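Local coordinates for porin (Rhodobacter blasticus, PDB 3PRN), which forms homotrimers of outer-membrane channels that let small hydrophilic solutes, up to about 0.6 kDa, diffuse passively, at the interface of chains A and B. Coordinates in Å, arbitrary orientation; residue numbers count along the deposited sequence, not the author numbering. Chains: chain A/B, Porin.

Contacts 1 and 2 belong to the same subunit interface of the porin homotrimer, and the centres of their C-alpha atoms lie about 14 Å apart. The shared elements switch partners between them: strands 25-39 and 46-56 are supplied by chain A in contact 1 and by chain B in contact 2, where strand 2-15 joins them. Against them stand the C-terminal strands of chain B in the first and strand 70-75 with its preceding loop of chain A in the second. One barrel wall therefore offers different surfaces to different neighbours, as expected of a ring of three subunits whose pairwise interface is not an exact two-fold.

Contact 1: the interface of chains A and B. Residues chain A 39, 41, 47; chain B 261-262, 265, 285, 287.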
# COMPACT_ATOMS: atom_id res chain seq x y z
N THR A 39 -11.45 -3.35 -16.95
CA THR A 39 -12.62 -2.73 -17.53
C THR A 39 -12.91 -3.55 -18.81
O THR A 39 -12.10 -3.53 -19.74
CB THR A 39 -12.31 -1.27 -17.93
OG1 THR A 39 -11.78 -0.55 -16.77
CG2 THR A 39 -13.56 -0.54 -18.39
N THR A 41 -15.38 -4.36 -22.15
CA THR A 41 -16.22 -3.54 -22.99
C THR A 41 -17.07 -4.51 -23.88
O THR A 41 -16.66 -5.63 -24.11
CB THR A 41 -15.49 -2.59 -23.94
OG1 THR A 41 -14.67 -3.35 -24.85
CG2 THR A 41 -14.56 -1.64 -23.14
N PHE A 47 -9.40 -3.70 -20.90
CA PHE A 47 -8.35 -2.83 -20.40
C PHE A 47 -8.03 -3.27 -18.96
O PHE A 47 -8.95 -3.64 -18.22
CB PHE A 47 -8.68 -1.34 -20.38
CG PHE A 47 -8.94 -0.81 -21.78
CD1 PHE A 47 -10.17 -1.01 -22.37
CD2 PHE A 47 -7.93 -0.13 -22.47
CE1 PHE A 47 -10.39 -0.52 -23.66
CE2 PHE A 47 -8.16 0.36 -23.73
CZ PHE A 47 -9.40 0.16 -24.33
N PHE B 261 -15.47 5.41 -26.11
CA PHE B 261 -15.34 4.09 -26.69
C PHE B 261 -16.33 3.10 -26.09
O PHE B 261 -16.87 2.25 -26.82
CB PHE B 261 -13.89 3.63 -26.57
CG PHE B 261 -13.64 2.24 -27.09
CD1 PHE B 261 -13.55 2.01 -28.46
CD2 PHE B 261 -13.50 1.17 -26.25
CE1 PHE B 261 -13.32 0.72 -28.95
CE2 PHE B 261 -13.28 -0.10 -26.71
CZ PHE B 261 -13.16 -0.34 -28.07
N ALA B 262 -16.57 3.22 -24.80
CA ALA B 262 -17.51 2.31 -24.12
C ALA B 262 -17.77 2.90 -22.76
O ALA B 262 -17.11 3.93 -22.44
CB ALA B 262 -16.96 0.88 -24.03
N VAL B 265 -14.67 3.84 -20.66
CA VAL B 265 -13.42 3.91 -21.46
C VAL B 265 -13.44 5.16 -22.36
O VAL B 265 -14.33 5.30 -23.22
CB VAL B 265 -13.19 2.69 -22.35
CG1 VAL B 265 -11.89 2.81 -23.16
CG2 VAL B 265 -13.06 1.39 -21.55
N VAL B 285 -5.71 7.05 -23.50
CA VAL B 285 -6.94 6.40 -23.00
C VAL B 285 -6.98 6.38 -21.49
O VAL B 285 -5.95 6.23 -20.82
CB VAL B 285 -7.00 4.90 -23.32
CG1 VAL B 285 -8.35 4.46 -23.87
CG2 VAL B 285 -5.96 4.45 -24.34
N PHE B 287 -9.40 4.40 -18.51
CA PHE B 287 -10.39 3.39 -18.25
C PHE B 287 -10.64 3.34 -16.73
O PHE B 287 -9.72 3.35 -15.93
CB PHE B 287 -10.01 2.04 -18.82
CG PHE B 287 -8.62 1.55 -18.45
CD1 PHE B 287 -7.50 2.00 -19.11
CD2 PHE B 287 -8.48 0.65 -17.40
CE1 PHE B 287 -6.22 1.49 -18.81
CE2 PHE B 287 -7.22 0.15 -17.08
CZ PHE B 287 -6.11 0.57 -17.78
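A:Phe47, on strand 46-56, lays one face of its ring and its beta-carbon across B:Phe287, B:Val265 and B:Val285, and shows how one aromatic residue can organise a subunit contact through its stem as well as its ring. The stem serves B:Phe287: the beta-carbon CB of A:Phe47 sits over the face of that ring, 3.6 Å from its centroid and offset toward the rim, in a CH-pi contact. The ring of A:Phe47 is carried on toward the valines. Its CE1 meets CG1 of B:Val265 at 3.7 Å, while CE2, on the opposite rim, reaches CG1 of B:Val285 at 4.1 Å. Both methyls of B:Val265 touch the phenyl ring from the same side: CG1, anti to the backbone N (chi1 180°), is set against CE1, and CG2 lies nearer CD1, toward the rim. CG2 in addition meets CG2 of both A:Thr39 and A:Thr41, each at 3.7 Å. The A:Thr41 methyl also packs on CB of B:Ala262 at 3.6 Å, and the hydroxyl OG1 of A:Thr39 lies 3.6 Å from CD2 of B:Phe287, near the ring's rim. Cut back to an alanine, B:Phe287 would probably leave the A:Phe47 beta-carbon without its aromatic support and open a gap beside A:Thr39. The patch joins the C-terminal strands of one barrel to the wall of the next, contributing apolar packing to the trimer.

Contact 2: the interface of chains A and B. Residues chain A 69, 71; chain B 8-9, 29-31, 55.
A:Ala69, in an extended loop conformation (phi/psi -74/156°), leads into strand 70-75 and brings its own backbone and the side chain of A:Phe71 against strands 2-15, 25-39 and 46-56 of chain B. The backbone N of A:Ala69 stands over the centre of the B:Trp55 indole, 3.8 Å above its plane. Its methyl CB lies toward the six-membered part of the indole, 3.6 Å from CE3 of B:Trp55, and also touches CB of B:Leu31 at 3.8 Å. The small residue thus sits in the corner made by the indole face and the B:Leu31 side chain.

A:Phe71 buries more surface than any other residue in this patch, and it approaches with the far end of its ring. CG lies anti to the carbonyl carbon, beside the backbone N (chi1 -49°), which directs the ring toward the backbone of strand 25-39 in chain B. There CE2 of A:Phe71 comes within 3.3 Å of the main-chain carbonyl O of B:Arg30, a contact between aromatic carbon and oxygen. On the other rim CE1 of A:Phe71 meets CB of B:Ser29 at 3.6 Å, with the hydroxyl OG of B:Ser29 at 3.5 Å from the same CE1. The main-chain O of B:Arg9 is above one face of the phenyl ring, offset toward its rim.

Within chain B the guanidinium groups of B:Arg9 and B:Arg30 lie roughly face to face, with NH2 of B:Arg9 over the centre of its neighbour. Back at the subunit boundary, CZ3 of B:Trp55 lies in the plane of the A:Phe71 ring at its edge, 3.9 Å from CE1 of A:Phe71.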
# COMPACT_ATOMS: atom_id res chain seq x y z
N ALA A 69 3.38 0.60 -11.95
CA ALA A 69 2.22 0.00 -12.57
C ALA A 69 2.50 -0.60 -13.95
O ALA A 69 3.44 -0.20 -14.64
CB ALA A 69 1.15 1.12 -12.85
N PHE A 71 0.02 -1.65 -17.42
CA PHE A 71 -1.24 -1.43 -18.08
C PHE A 71 -1.32 -2.35 -19.32
O PHE A 71 -0.32 -2.56 -19.98
CB PHE A 71 -1.46 0.01 -18.58
CG PHE A 71 -1.16 1.04 -17.52
CD1 PHE A 71 0.14 1.45 -17.32
CD2 PHE A 71 -2.17 1.52 -16.70
CE1 PHE A 71 0.47 2.38 -16.30
CE2 PHE A 71 -1.85 2.49 -15.73
CZ PHE A 71 -0.54 2.90 -15.53
N GLY B 8 -7.01 3.69 -14.69
CA GLY B 8 -5.69 3.64 -15.26
C GLY B 8 -5.78 4.56 -16.53
O GLY B 8 -6.88 4.74 -17.08
N ARG B 9 -4.65 5.15 -16.87
CA ARG B 9 -4.60 5.93 -18.12
C ARG B 9 -3.19 5.80 -18.67
O ARG B 9 -2.21 5.76 -17.90
CB ARG B 9 -5.04 7.37 -17.97
CG ARG B 9 -3.99 8.29 -17.32
CD ARG B 9 -4.61 9.67 -17.03
NE ARG B 9 -3.58 10.54 -16.53
CZ ARG B 9 -3.83 11.70 -15.88
NH1 ARG B 9 -5.04 12.12 -15.65
NH2 ARG B 9 -2.74 12.37 -15.50
N SER B 29 1.73 7.93 -17.96
CA SER B 29 0.65 7.05 -17.48
C SER B 29 0.45 7.21 -15.99
O SER B 29 1.31 7.75 -15.29
CB SER B 29 1.02 5.60 -17.85
OG SER B 29 2.23 5.25 -17.26
N ARG B 30 -0.72 6.76 -15.54
CA ARG B 30 -1.05 6.93 -14.10
C ARG B 30 -1.94 5.76 -13.67
O ARG B 30 -2.84 5.36 -14.42
CB ARG B 30 -1.83 8.24 -13.91
CG ARG B 30 -2.50 8.35 -12.52
CD ARG B 30 -3.24 9.65 -12.34
NE ARG B 30 -2.35 10.79 -12.31
CZ ARG B 30 -2.79 12.06 -12.14
NH1 ARG B 30 -4.06 12.35 -11.96
NH2 ARG B 30 -1.86 13.01 -12.15
N LEU B 31 -1.71 5.24 -12.48
CA LEU B 31 -2.62 4.26 -11.91
C LEU B 31 -3.17 4.87 -10.61
O LEU B 31 -2.33 5.29 -9.76
CB LEU B 31 -1.95 2.93 -11.65
CG LEU B 31 -2.75 1.95 -10.77
CD1 LEU B 31 -4.04 1.59 -11.49
CD2 LEU B 31 -1.94 0.70 -10.51
N TRP B 55 0.19 6.09 -8.60
CA TRP B 55 1.51 6.02 -9.20
C TRP B 55 1.44 6.83 -10.52
O TRP B 55 0.46 6.72 -11.29
CB TRP B 55 1.88 4.54 -9.52
CG TRP B 55 3.20 4.46 -10.27
CD1 TRP B 55 4.46 4.43 -9.73
CD2 TRP B 55 3.36 4.41 -11.70
NE1 TRP B 55 5.38 4.35 -10.73
CE2 TRP B 55 4.76 4.36 -11.96
CE3 TRP B 55 2.48 4.46 -12.79
CZ2 TRP B 55 5.28 4.35 -13.25
CZ3 TRP B 55 2.99 4.43 -14.08
CH2 TRP B 55 4.41 4.37 -14.30